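Local coordinates for serine-pyruvate aminotransferase (AgxT) (Sulfolobus solfataricus, PDB 3ZRP), which probably catalyses transamination between serine and pyruvate, and perhaps between alanine and glyoxylate, with pyridoxal 5'-phosphate as its cofactor, at residues L44-A50 and G198-L202; R270-A275 and H340-P346; S276-G281 and A375-L380; K307-P311 and F333-R337. Numbering follows the deposited sequence.

Contact 1: L44-A50 and G198-L202; sequences LRYVMGA and GLLLL
A helix laid across a strand illustrates packing on one face of a sheet. Residues 44-48 are the last turn of helix 31-48 and pass strand 198-202 at 73° between N-to-C directions (signed crossing -73°), with axes 9.3 Å apart at their closest. The helix stops in a Schellman motif: G49 takes positive phi (63°) and A50 N bonds to R45 O at 3.0 Å. Along the extended strand, L199 points toward the helix, and its CD2 lies 3.7 Å from L44 CD1. L200 turns away, so its backbone is what the helix meets; L44, with chi1 t and chi2 p, brings CD2 to 3.1 Å from L200 O. L201, with chi1 t, is gripped on several sides: its CB is 3.5 Å from M48 SD, its CD1 4.0 Å from R45 CG and its CD2 3.5 Å from A50 CB. R45 and L201 form the closest CA pair, at 7.2 Å. The polar end of R45 leaves for Y54 O and E234. Such helix-on-sheet layering is characteristic of the large domain of fold-type I PLP enzymes; strand 197-202 runs antiparallel between strands 55-60 and 182-186, while helix 246-262 meets both V47 and L199.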
loop_
_atom_site.group_PDB
_atom_site.type_symbol
_atom_site.label_atom_id
_atom_site.label_comp_id
_atom_site.label_asym_id
_atom_site.label_seq_id
_atom_site.Cartn_x
_atom_site.Cartn_y
_atom_site.Cartn_z
ATOM N N LEU A 44 18.154 3.241 -0.298
ATOM C CA LEU A 44 17.953 2.679 1.034
ATOM C C LEU A 44 19.276 2.274 1.678
ATOM O O LEU A 44 19.518 2.589 2.836
ATOM C CB LEU A 44 16.967 1.496 1.004
ATOM C CG LEU A 44 16.302 1.058 2.321
ATOM C CD1 LEU A 44 15.672 2.208 3.123
ATOM C CD2 LEU A 44 15.253 -0.009 2.052
ATOM N N ARG A 45 20.137 1.584 0.924
ATOM C CA ARG A 45 21.463 1.216 1.446
ATOM C C ARG A 45 22.255 2.454 1.849
ATOM O O ARG A 45 22.917 2.478 2.897
ATOM C CB ARG A 45 22.263 0.403 0.426
ATOM C CG ARG A 45 21.776 -1.017 0.208
ATOM C CD ARG A 45 22.922 -1.886 -0.315
ATOM N NE ARG A 45 22.457 -3.156 -0.893
ATOM C CZ ARG A 45 21.940 -3.279 -2.107
ATOM N NH1 ARG A 45 21.824 -2.223 -2.882
ATOM N NH2 ARG A 45 21.538 -4.454 -2.542
ATOM N N TYR A 46 22.188 3.477 1.001
ATOM C CA TYR A 46 22.890 4.735 1.226
ATOM C C TYR A 46 22.453 5.450 2.519
ATOM O O TYR A 46 23.293 5.799 3.355
ATOM C CB TYR A 46 22.766 5.626 -0.032
ATOM C CG TYR A 46 23.370 7.005 0.136
ATOM C CD1 TYR A 46 24.764 7.191 0.144
ATOM C CD2 TYR A 46 22.558 8.121 0.296
ATOM C CE1 TYR A 46 25.316 8.456 0.332
ATOM C CE2 TYR A 46 23.095 9.385 0.481
ATOM C CZ TYR A 46 24.480 9.543 0.495
ATOM O OH TYR A 46 25.003 10.795 0.663
ATOM N N VAL A 47 21.144 5.648 2.716
ATOM C CA VAL A 47 20.671 6.373 3.900
ATOM C C VAL A 47 20.754 5.542 5.195
ATOM O O VAL A 47 20.808 6.095 6.306
ATOM C CB VAL A 47 19.234 6.962 3.723
ATOM C CG1 VAL A 47 19.169 7.888 2.509
ATOM C CG2 VAL A 47 18.181 5.851 3.621
ATOM N N MET A 48 20.757 4.226 5.066
ATOM C CA MET A 48 20.925 3.372 6.239
ATOM C C MET A 48 22.379 2.973 6.500
ATOM O O MET A 48 22.687 2.340 7.508
ATOM C CB MET A 48 20.029 2.160 6.146
ATOM C CG MET A 48 18.635 2.483 6.639
ATOM S SD MET A 48 17.525 1.165 6.232
ATOM C CE MET A 48 15.959 1.840 6.769
ATOM N N GLY A 49 23.279 3.358 5.601
ATOM C CA GLY A 49 24.704 3.072 5.767
ATOM C C GLY A 49 24.989 1.590 5.764
ATOM O O GLY A 49 25.275 1.016 6.807
ATOM N N ALA A 50 24.892 0.968 4.593
ATOM C CA ALA A 50 25.209 -0.445 4.446
ATOM C C ALA A 50 25.758 -0.748 3.065
ATOM O O ALA A 50 25.387 -0.119 2.085
ATOM C CB ALA A 50 23.983 -1.300 4.718
ATOM N N GLY A 198 6.441 0.825 2.702
ATOM C CA GLY A 198 7.290 0.469 3.833
ATOM C C GLY A 198 8.645 0.097 3.238
ATOM O O GLY A 198 8.681 -0.354 2.098
ATOM N N LEU A 199 9.734 0.365 3.963
ATOM C CA LEU A 199 11.091 0.113 3.451
ATOM C C LEU A 199 11.921 -0.656 4.462
ATOM O O LEU A 199 11.927 -0.330 5.637
ATOM C CB LEU A 199 11.802 1.428 3.109
ATOM C CG LEU A 199 11.356 2.235 1.892
ATOM C CD1 LEU A 199 10.111 2.967 2.218
ATOM C CD2 LEU A 199 12.450 3.222 1.499
ATOM N N LEU A 200 12.650 -1.682 4.013
ATOM C CA LEU A 200 13.380 -2.540 4.954
ATOM C C LEU A 200 14.775 -2.805 4.433
ATOM O O LEU A 200 14.950 -2.888 3.249
ATOM C CB LEU A 200 12.641 -3.886 5.166
ATOM C CG LEU A 200 11.196 -3.767 5.732
ATOM C CD1 LEU A 200 10.133 -3.917 4.588
ATOM C CD2 LEU A 200 10.934 -4.754 6.826
ATOM N N LEU A 201 15.730 -2.908 5.341
ATOM C CA LEU A 201 17.120 -3.334 5.004
ATOM C C LEU A 201 17.472 -4.517 5.892
ATOM O O LEU A 201 17.421 -4.420 7.112
ATOM C CB LEU A 201 18.091 -2.183 5.213
ATOM C CG LEU A 201 19.544 -2.514 4.781
ATOM C CD1 LEU A 201 19.635 -2.475 3.259
ATOM C CD2 LEU A 201 20.515 -1.547 5.401
ATOM N N LEU A 202 17.854 -5.625 5.260
ATOM C CA LEU A 202 18.052 -6.885 5.946
ATOM C C LEU A 202 19.528 -7.289 5.922
ATOM O O LEU A 202 20.204 -7.154 4.896
ATOM C CB LEU A 202 17.218 -7.992 5.311
ATOM C CG LEU A 202 15.820 -8.277 5.906
ATOM C CD1 LEU A 202 14.953 -7.076 5.768
ATOM C CD2 LEU A 202 15.173 -9.462 5.234
#

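Contact 2: R270-A275 and H340-P346; sequences RHTMVA and HMGWVTP
Residues 270-275 are regular alpha-helix within helix 264-284; their partner is an irregular connection, 340-346, beside it. H340 and M341 are extended, G342 (phi/psi 93/-108, which calls for glycine) and W343 (-106/19) make the turn, and V344 and T345 are extended before P346 opens the next helix. Nearest CA pairs are H271-M341 (6.8 Å), V274-P346 (5.6 Å) and A275-H340 (6.8 Å). R270 (chi1 and chi2 t, chi3 p) reaches two carbonyls: NH1 bonds to V344 O at 2.7 Å and G342 O at 3.1 Å, and NH2 to G342 O at 3.0 Å. Its NE pairs with E262, and W343 CE3 lies over one guanidinium face, 3.9 Å from R270 NH2. H271 NE2 (chi1 m) accepts a hydrogen bond from G342 N (3.0 Å), while ND1 bonds to R267 O. Helix side chains thus bind main-chain atoms of the connection between strand 335-339 and helix 346-363 in the small domain, and the M341 side chain lies about 5 Å from that of PLP-binding S166. At the N-cap, T345 OG1 caps a backbone N of the first turn of 346-363 while D348 OD2 accepts from T345 N, a capping box. V274 CG1 packs 3.9 Å from V344 CG2, and V274 CG2 4.1 Å from P346 CD. A275 CB is 3.5 Å from H340 CE1, with A275 CA over that ring's face; H340 NE2 bonds to T302 OG1.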
loop_
_atom_site.group_PDB
_atom_site.type_symbol
_atom_site.label_atom_id
_atom_site.label_comp_id
_atom_site.label_asym_id
_atom_site.label_seq_id
_atom_site.Cartn_x
_atom_site.Cartn_y
_atom_site.Cartn_z
ATOM N N ARG A 270 21.864 19.220 9.104
ATOM C CA ARG A 270 20.718 20.158 8.979
ATOM C C ARG A 270 19.609 19.861 9.984
ATOM O O ARG A 270 19.106 20.789 10.616
ATOM C CB ARG A 270 20.161 20.224 7.539
ATOM C CG ARG A 270 18.833 21.038 7.404
ATOM C CD ARG A 270 18.471 21.262 5.916
ATOM N NE ARG A 270 18.383 20.000 5.171
ATOM C CZ ARG A 270 17.332 19.185 5.198
ATOM N NH1 ARG A 270 16.264 19.487 5.925
ATOM N NH2 ARG A 270 17.347 18.060 4.501
ATOM N N HIS A 271 19.197 18.590 10.107
ATOM C CA HIS A 271 18.219 18.209 11.128
ATOM C C HIS A 271 18.699 18.539 12.547
ATOM O O HIS A 271 17.935 19.053 13.350
ATOM C CB HIS A 271 17.857 16.703 11.021
ATOM C CG HIS A 271 16.959 16.392 9.865
ATOM N ND1 HIS A 271 17.437 16.182 8.594
ATOM C CD2 HIS A 271 15.607 16.298 9.777
ATOM C CE1 HIS A 271 16.425 15.952 7.770
ATOM N NE2 HIS A 271 15.303 16.004 8.466
ATOM N N THR A 272 19.963 18.247 12.842
ATOM C CA THR A 272 20.523 18.571 14.170
ATOM C C THR A 272 20.436 20.080 14.449
ATOM O O THR A 272 19.999 20.491 15.529
ATOM C CB THR A 272 21.983 18.117 14.306
ATOM O OG1 THR A 272 22.097 16.725 13.977
ATOM C CG2 THR A 272 22.509 18.355 15.731
ATOM N N MET A 273 20.838 20.894 13.460
ATOM C CA MET A 273 20.843 22.352 13.597
ATOM C C MET A 273 19.429 22.900 13.771
ATOM O O MET A 273 19.156 23.678 14.699
ATOM C CB MET A 273 21.509 23.012 12.387
ATOM C CG MET A 273 21.427 24.552 12.404
ATOM S SD MET A 273 22.013 25.347 10.897
ATOM C CE MET A 273 23.766 24.923 10.903
ATOM N N VAL A 274 18.526 22.489 12.878
ATOM C CA VAL A 274 17.155 22.965 12.926
ATOM C C VAL A 274 16.490 22.564 14.250
ATOM O O VAL A 274 15.824 23.382 14.882
ATOM C CB VAL A 274 16.298 22.464 11.708
ATOM C CG1 VAL A 274 14.795 22.707 11.953
ATOM C CG2 VAL A 274 16.753 23.127 10.416
ATOM N N ALA A 275 16.646 21.305 14.652
ATOM C CA ALA A 275 16.028 20.838 15.908
ATOM C C ALA A 275 16.571 21.580 17.147
ATOM O O ALA A 275 15.793 22.005 17.991
ATOM C CB ALA A 275 16.185 19.310 16.063
ATOM N N HIS A 340 9.744 18.255 12.629
ATOM C CA HIS A 340 10.781 19.007 11.939
ATOM C C HIS A 340 11.679 18.008 11.255
ATOM O O HIS A 340 12.708 17.622 11.770
ATOM C CB HIS A 340 11.566 19.959 12.886
ATOM C CG HIS A 340 11.850 19.383 14.254
ATOM N ND1 HIS A 340 12.873 18.485 14.490
ATOM C CD2 HIS A 340 11.257 19.594 15.450
ATOM C CE1 HIS A 340 12.883 18.164 15.775
ATOM N NE2 HIS A 340 11.911 18.817 16.380
ATOM N N MET A 341 11.267 17.582 10.060
ATOM C CA MET A 341 11.918 16.484 9.377
ATOM C C MET A 341 11.693 16.527 7.867
ATOM O O MET A 341 10.713 17.085 7.386
ATOM C CB MET A 341 11.453 15.129 9.936
ATOM C CG MET A 341 9.986 14.795 9.558
ATOM S SD MET A 341 9.415 13.213 10.222
ATOM C CE MET A 341 8.607 13.764 11.732
ATOM N N GLY A 342 12.615 15.935 7.127
ATOM C CA GLY A 342 12.517 15.898 5.661
ATOM C C GLY A 342 13.282 17.074 5.084
ATOM O O GLY A 342 14.523 17.107 5.142
ATOM N N TRP A 343 12.528 18.051 4.580
ATOM C CA TRP A 343 13.135 19.207 3.908
ATOM C C TRP A 343 13.109 20.479 4.729
ATOM O O TRP A 343 13.287 21.579 4.210
ATOM C CB TRP A 343 12.583 19.386 2.479
ATOM C CG TRP A 343 13.163 18.306 1.570
ATOM C CD1 TRP A 343 12.549 17.151 1.165
ATOM C CD2 TRP A 343 14.501 18.251 1.052
ATOM N NE1 TRP A 343 13.401 16.412 0.377
ATOM C CE2 TRP A 343 14.608 17.059 0.299
ATOM C CE3 TRP A 343 15.612 19.109 1.129
ATOM C CZ2 TRP A 343 15.785 16.700 -0.368
ATOM C CZ3 TRP A 343 16.779 18.756 0.460
ATOM C CH2 TRP A 343 16.858 17.560 -0.273
ATOM N N VAL A 344 12.934 20.315 6.038
ATOM C CA VAL A 344 12.839 21.439 6.974
ATOM C C VAL A 344 14.095 22.341 6.947
ATOM O O VAL A 344 15.229 21.844 6.854
ATOM C CB VAL A 344 12.480 20.933 8.401
ATOM C CG1 VAL A 344 13.641 20.128 9.019
ATOM C CG2 VAL A 344 12.017 22.079 9.321
ATOM N N THR A 345 13.881 23.659 6.996
ATOM C CA THR A 345 14.975 24.634 6.839
ATOM C C THR A 345 15.126 25.509 8.083
ATOM O O THR A 345 14.212 25.596 8.900
ATOM C CB THR A 345 14.744 25.600 5.621
ATOM O OG1 THR A 345 13.575 26.400 5.864
ATOM C CG2 THR A 345 14.565 24.844 4.325
ATOM N N PRO A 346 16.285 26.173 8.229
ATOM C CA PRO A 346 16.429 27.183 9.268
ATOM C C PRO A 346 15.264 28.172 9.303
ATOM O O PRO A 346 14.784 28.489 10.387
ATOM C CB PRO A 346 17.731 27.876 8.872
ATOM C CG PRO A 346 18.533 26.779 8.346
ATOM C CD PRO A 346 17.572 25.908 7.574
#

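Contact 3: S276-G281 and A375-L380; sequences SAIRAG and AVEEVL
The methyl group of A277 slots among three side chains of the partner helix: its CB lies 3.9 Å from V379 CG1, 3.9 Å from L380 CD2 and 4.1 Å from V376 CG1. Both segments are regular alpha-helix, 276-281 within helix 264-284 and 375-380 within helix 372-381. They run roughly antiparallel, with 149° between N-to-C directions and axes as close as 7.7 Å. The nearest CA pairs are A277-V376 at 4.7 Å and G281-A375 at 5.0 Å. One turn beyond A277, at G281, a CB would fall 2.7 Å from V376 CG2 and clash; glycine instead lets V376 CG2 sit 3.9 Å from G281 CA, and A375 CB 4.0 Å from that same CA. V376 and V379 both have chi1 t. V379 CG2 reaches A280 CB at 3.5 Å, and A375 CB rests 3.6 Å from A280 O. Small residues four apart, here A277 and G281, are characteristic of closely approaching helix pairs. The pair holds C-terminal helix 372-381 against helix 264-284 within the small domain, where V376 also packs on A349 and I353 of helix 346-363. Everything that meets here is alkyl carbon or backbone, so the association rests on burial of apolar surface and close fit.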
loop_
_atom_site.group_PDB
_atom_site.type_symbol
_atom_site.label_atom_id
_atom_site.label_comp_id
_atom_site.label_asym_id
_atom_site.label_seq_id
_atom_site.Cartn_x
_atom_site.Cartn_y
_atom_site.Cartn_z
ATOM N N SER A 276 17.899 21.728 17.232
ATOM C CA SER A 276 18.526 22.456 18.335
ATOM C C SER A 276 18.033 23.904 18.371
ATOM O O SER A 276 17.786 24.457 19.449
ATOM C CB SER A 276 20.055 22.435 18.215
ATOM O OG SER A 276 20.593 21.135 18.287
ATOM N N ALA A 277 17.876 24.513 17.190
ATOM C CA ALA A 277 17.378 25.896 17.085
ATOM C C ALA A 277 15.962 26.024 17.605
ATOM O O ALA A 277 15.678 26.948 18.367
ATOM C CB ALA A 277 17.474 26.461 15.630
ATOM N N ILE A 278 15.074 25.101 17.210
ATOM C CA ILE A 278 13.682 25.124 17.674
ATOM C C ILE A 278 13.635 24.915 19.187
ATOM O O ILE A 278 12.888 25.601 19.891
ATOM C CB ILE A 278 12.776 24.049 16.940
ATOM C CG1 ILE A 278 12.485 24.492 15.497
ATOM C CG2 ILE A 278 11.452 23.808 17.691
ATOM C CD1 ILE A 278 12.012 23.379 14.562
ATOM N N ARG A 279 14.428 23.963 19.680
ATOM C CA ARG A 279 14.470 23.675 21.124
ATOM C C ARG A 279 14.942 24.894 21.928
ATOM O O ARG A 279 14.343 25.220 22.961
ATOM C CB ARG A 279 15.358 22.459 21.415
ATOM C CG ARG A 279 14.661 21.132 21.069
ATOM C CD ARG A 279 15.331 19.946 21.744
ATOM N NE ARG A 279 16.687 19.784 21.241
ATOM C CZ ARG A 279 17.023 19.032 20.209
ATOM N NH1 ARG A 279 16.084 18.315 19.553
ATOM N NH2 ARG A 279 18.306 18.988 19.852
ATOM N N ALA A 280 15.991 25.551 21.432
ATOM C CA ALA A 280 16.505 26.801 22.010
ATOM C C ALA A 280 15.398 27.827 22.125
ATOM O O ALA A 280 15.241 28.477 23.174
ATOM C CB ALA A 280 17.664 27.345 21.173
ATOM N N GLY A 281 14.606 27.956 21.060
ATOM C CA GLY A 281 13.475 28.864 21.060
ATOM C C GLY A 281 12.393 28.503 22.057
ATOM O O GLY A 281 11.788 29.387 22.664
ATOM N N ALA A 375 16.510 33.582 20.244
ATOM C CA ALA A 375 17.126 32.314 20.654
ATOM C C ALA A 375 17.369 31.409 19.440
ATOM O O ALA A 375 18.464 30.859 19.277
ATOM C CB ALA A 375 16.260 31.611 21.696
ATOM N N VAL A 376 16.347 31.280 18.593
ATOM C CA VAL A 376 16.456 30.547 17.317
ATOM C C VAL A 376 17.543 31.149 16.422
ATOM O O VAL A 376 18.416 30.433 15.927
ATOM C CB VAL A 376 15.080 30.530 16.544
ATOM C CG1 VAL A 376 15.203 29.797 15.214
ATOM C CG2 VAL A 376 13.972 29.906 17.386
ATOM N N GLU A 377 17.474 32.463 16.205
ATOM C CA GLU A 377 18.456 33.160 15.359
ATOM C C GLU A 377 19.866 32.931 15.880
ATOM O O GLU A 377 20.790 32.685 15.094
ATOM C CB GLU A 377 18.177 34.669 15.292
ATOM C CG GLU A 377 16.811 35.085 14.756
ATOM C CD GLU A 377 16.869 35.668 13.354
ATOM O OE1 GLU A 377 17.825 35.354 12.600
ATOM O OE2 GLU A 377 15.953 36.455 13.020
ATOM N N GLU A 378 20.029 32.970 17.205
ATOM C CA GLU A 378 21.345 32.766 17.811
ATOM C C GLU A 378 21.954 31.431 17.416
ATOM O O GLU A 378 23.126 31.378 17.035
ATOM C CB GLU A 378 21.278 32.874 19.337
ATOM C CG GLU A 378 22.392 33.735 19.910
ATOM C CD GLU A 378 22.778 33.352 21.330
ATOM O OE1 GLU A 378 21.887 33.284 22.207
ATOM O OE2 GLU A 378 23.981 33.107 21.551
ATOM N N VAL A 379 21.164 30.353 17.498
ATOM C CA VAL A 379 21.659 29.020 17.119
ATOM C C VAL A 379 22.031 28.957 15.635
ATOM O O VAL A 379 23.089 28.431 15.277
ATOM C CB VAL A 379 20.651 27.875 17.456
ATOM C CG1 VAL A 379 21.163 26.535 16.927
ATOM C CG2 VAL A 379 20.391 27.810 18.960
ATOM N N LEU A 380 21.157 29.492 14.782
ATOM C CA LEU A 380 21.397 29.486 13.340
ATOM C C LEU A 380 22.595 30.362 12.985
ATOM O O LEU A 380 23.350 30.035 12.065
ATOM C CB LEU A 380 20.136 29.919 12.572
ATOM C CG LEU A 380 18.870 29.074 12.794
ATOM C CD1 LEU A 380 17.685 29.759 12.149
ATOM C CD2 LEU A 380 19.041 27.626 12.293
#

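Contact 4: K307-P311 and F333-R337; sequences KVADP and FKYFR
The ammonium of K334 sits in a bend of backbone carbonyls. A water bridges it most tightly, accepting from K334 NZ at 2.7 Å and donating to K307 O at 2.6 Å; direct but weak hydrogen bonds run from K334 NZ to V308 O and to A309 O, each 3.2 Å. The setting is the three-stranded antiparallel sheet of the small domain: 307-311 follows strand 301-305 and leads into helix 311-319, whose N-cap position is D310, and 333-337 enters the central strand 335-339. The bend is made by K307 (phi/psi -84/-29) and V308 (-125/-56), after which A309 (-64/151) and D310 (-84/125) are extended and P311 turns helical. The E365 carboxylate accepts hydrogen bonds from the backbone N of K307, V308 and A309, so the bend has partners for its NH groups as well. To span the gap, K334 points its CB toward the bend and holds chi1, chi2 and chi3 all t. The K334 side chain then lies along P311, with K334 CE 3.7 Å from P311 CD and 4.3 Å from D310 CA. P311 and F336 are the closest CA pair, at 5.9 Å. Y335 points away, and its hydroxyl bonds to S139 O. F336 starts toward the bend, but its ring leads off to V314 and I356. P311 also meets the strand backbone itself, its CB resting 3.5 Å from Y335 O.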
loop_
_atom_site.group_PDB
_atom_site.type_symbol
_atom_site.label_atom_id
_atom_site.label_comp_id
_atom_site.label_asym_id
_atom_site.label_seq_id
_atom_site.Cartn_x
_atom_site.Cartn_y
_atom_site.Cartn_z
ATOM N N LYS A 307 0.945 24.256 29.905
ATOM C CA LYS A 307 0.527 24.322 31.307
ATOM C C LYS A 307 -0.878 24.897 31.484
ATOM O O LYS A 307 -1.571 24.565 32.444
ATOM C CB LYS A 307 1.546 25.136 32.117
ATOM C CG LYS A 307 2.961 24.551 32.111
ATOM C CD LYS A 307 3.118 23.485 33.191
ATOM C CE LYS A 307 4.072 22.367 32.775
ATOM N NZ LYS A 307 5.396 22.831 32.274
ATOM N N VAL A 308 -1.295 25.761 30.563
ATOM C CA VAL A 308 -2.590 26.427 30.665
ATOM C C VAL A 308 -3.455 26.230 29.426
ATOM O O VAL A 308 -4.594 25.767 29.528
ATOM C CB VAL A 308 -2.412 27.960 30.985
ATOM C CG1 VAL A 308 -3.749 28.676 30.961
ATOM C CG2 VAL A 308 -1.737 28.154 32.337
ATOM N N ALA A 309 -2.924 26.604 28.258
ATOM C CA ALA A 309 -3.675 26.571 26.998
ATOM C C ALA A 309 -4.081 25.153 26.570
ATOM O O ALA A 309 -3.388 24.175 26.885
ATOM C CB ALA A 309 -2.868 27.240 25.894
ATOM N N ASP A 310 -5.202 25.061 25.853
ATOM C CA ASP A 310 -5.716 23.792 25.324
ATOM C C ASP A 310 -5.026 23.464 23.995
ATOM O O ASP A 310 -5.048 24.286 23.078
ATOM C CB ASP A 310 -7.239 23.884 25.147
ATOM C CG ASP A 310 -7.854 22.638 24.496
ATOM O OD1 ASP A 310 -7.321 21.521 24.650
ATOM O OD2 ASP A 310 -8.895 22.789 23.831
ATOM N N PRO A 311 -4.412 22.269 23.886
ATOM C CA PRO A 311 -3.643 21.931 22.673
ATOM C C PRO A 311 -4.440 21.967 21.359
ATOM O O PRO A 311 -3.863 22.327 20.325
ATOM C CB PRO A 311 -3.117 20.521 22.963
ATOM C CG PRO A 311 -3.105 20.420 24.439
ATOM C CD PRO A 311 -4.303 21.209 24.903
ATOM N N PHE A 333 0.804 13.378 29.436
ATOM C CA PHE A 333 1.180 14.759 29.109
ATOM C C PHE A 333 0.047 15.527 28.443
ATOM O O PHE A 333 -0.811 14.940 27.769
ATOM C CB PHE A 333 2.397 14.782 28.178
ATOM C CG PHE A 333 3.638 14.196 28.762
ATOM C CD1 PHE A 333 4.484 14.971 29.549
ATOM C CD2 PHE A 333 3.991 12.877 28.495
ATOM C CE1 PHE A 333 5.647 14.436 30.095
ATOM C CE2 PHE A 333 5.156 12.317 29.025
ATOM C CZ PHE A 333 5.995 13.104 29.826
ATOM N N LYS A 334 0.039 16.843 28.658
ATOM C CA LYS A 334 -0.821 17.764 27.915
ATOM C C LYS A 334 0.121 18.558 27.011
ATOM O O LYS A 334 0.940 19.353 27.491
ATOM C CB LYS A 334 -1.606 18.682 28.861
ATOM C CG LYS A 334 -2.698 19.495 28.194
ATOM C CD LYS A 334 -3.473 20.296 29.232
ATOM C CE LYS A 334 -4.255 21.444 28.603
ATOM N NZ LYS A 334 -4.388 22.612 29.524
ATOM N N TYR A 335 0.033 18.313 25.705
ATOM C CA TYR A 335 1.047 18.805 24.776
ATOM C C TYR A 335 0.614 18.809 23.315
ATOM O O TYR A 335 -0.422 18.233 22.956
ATOM C CB TYR A 335 2.355 17.996 24.943
ATOM C CG TYR A 335 2.331 16.565 24.388
ATOM C CD1 TYR A 335 1.453 15.615 24.886
ATOM C CD2 TYR A 335 3.227 16.174 23.374
ATOM C CE1 TYR A 335 1.442 14.290 24.394
ATOM C CE2 TYR A 335 3.239 14.860 22.879
ATOM C CZ TYR A 335 2.342 13.928 23.393
ATOM O OH TYR A 335 2.325 12.651 22.893
ATOM N N PHE A 336 1.413 19.475 22.481
ATOM C CA PHE A 336 1.338 19.311 21.031
ATOM C C PHE A 336 2.731 18.965 20.530
ATOM O O PHE A 336 3.707 19.086 21.257
ATOM C CB PHE A 336 0.740 20.562 20.328
ATOM C CG PHE A 336 1.642 21.771 20.340
ATOM C CD1 PHE A 336 1.662 22.632 21.435
ATOM C CD2 PHE A 336 2.477 22.050 19.258
ATOM C CE1 PHE A 336 2.500 23.753 21.466
ATOM C CE2 PHE A 336 3.325 23.172 19.276
ATOM C CZ PHE A 336 3.331 24.026 20.387
ATOM N N ARG A 337 2.833 18.513 19.291
ATOM C CA ARG A 337 4.120 18.129 18.741
ATOM C C ARG A 337 4.515 18.960 17.542
ATOM O O ARG A 337 3.680 19.310 16.702
ATOM C CB ARG A 337 4.099 16.662 18.332
ATOM C CG ARG A 337 4.063 15.702 19.514
ATOM C CD ARG A 337 3.940 14.264 18.998
ATOM N NE ARG A 337 2.607 14.019 18.450
ATOM C CZ ARG A 337 2.273 12.977 17.688
ATOM N NH1 ARG A 337 3.176 12.062 17.357
ATOM N NH2 ARG A 337 1.016 12.821 17.269
HETATM O O HOH W 1 -3.535 22.851 32.060
#

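Contact 1 belongs to the large domain and contacts 2 to 4 to the C-terminal part, a two-domain layout common to fold-type I PLP enzymes. Contacts 2 and 3 share helix 264-284 and have centres about 11 Å apart; they touch where P346 O meets L380 CD1 (3.6 Å) and H340 CB meets I278 CD1 (3.8 Å). Contact 4 is nested in the loop closed by contact 2, whose second segment follows 333-337 soon after, yet their centres lie about 23 Å apart. The side chains of L199, M341 and Y335 are about 9, 7 and 11 Å from a bound PLP, whereas contact 3 is remote from the known binding sites.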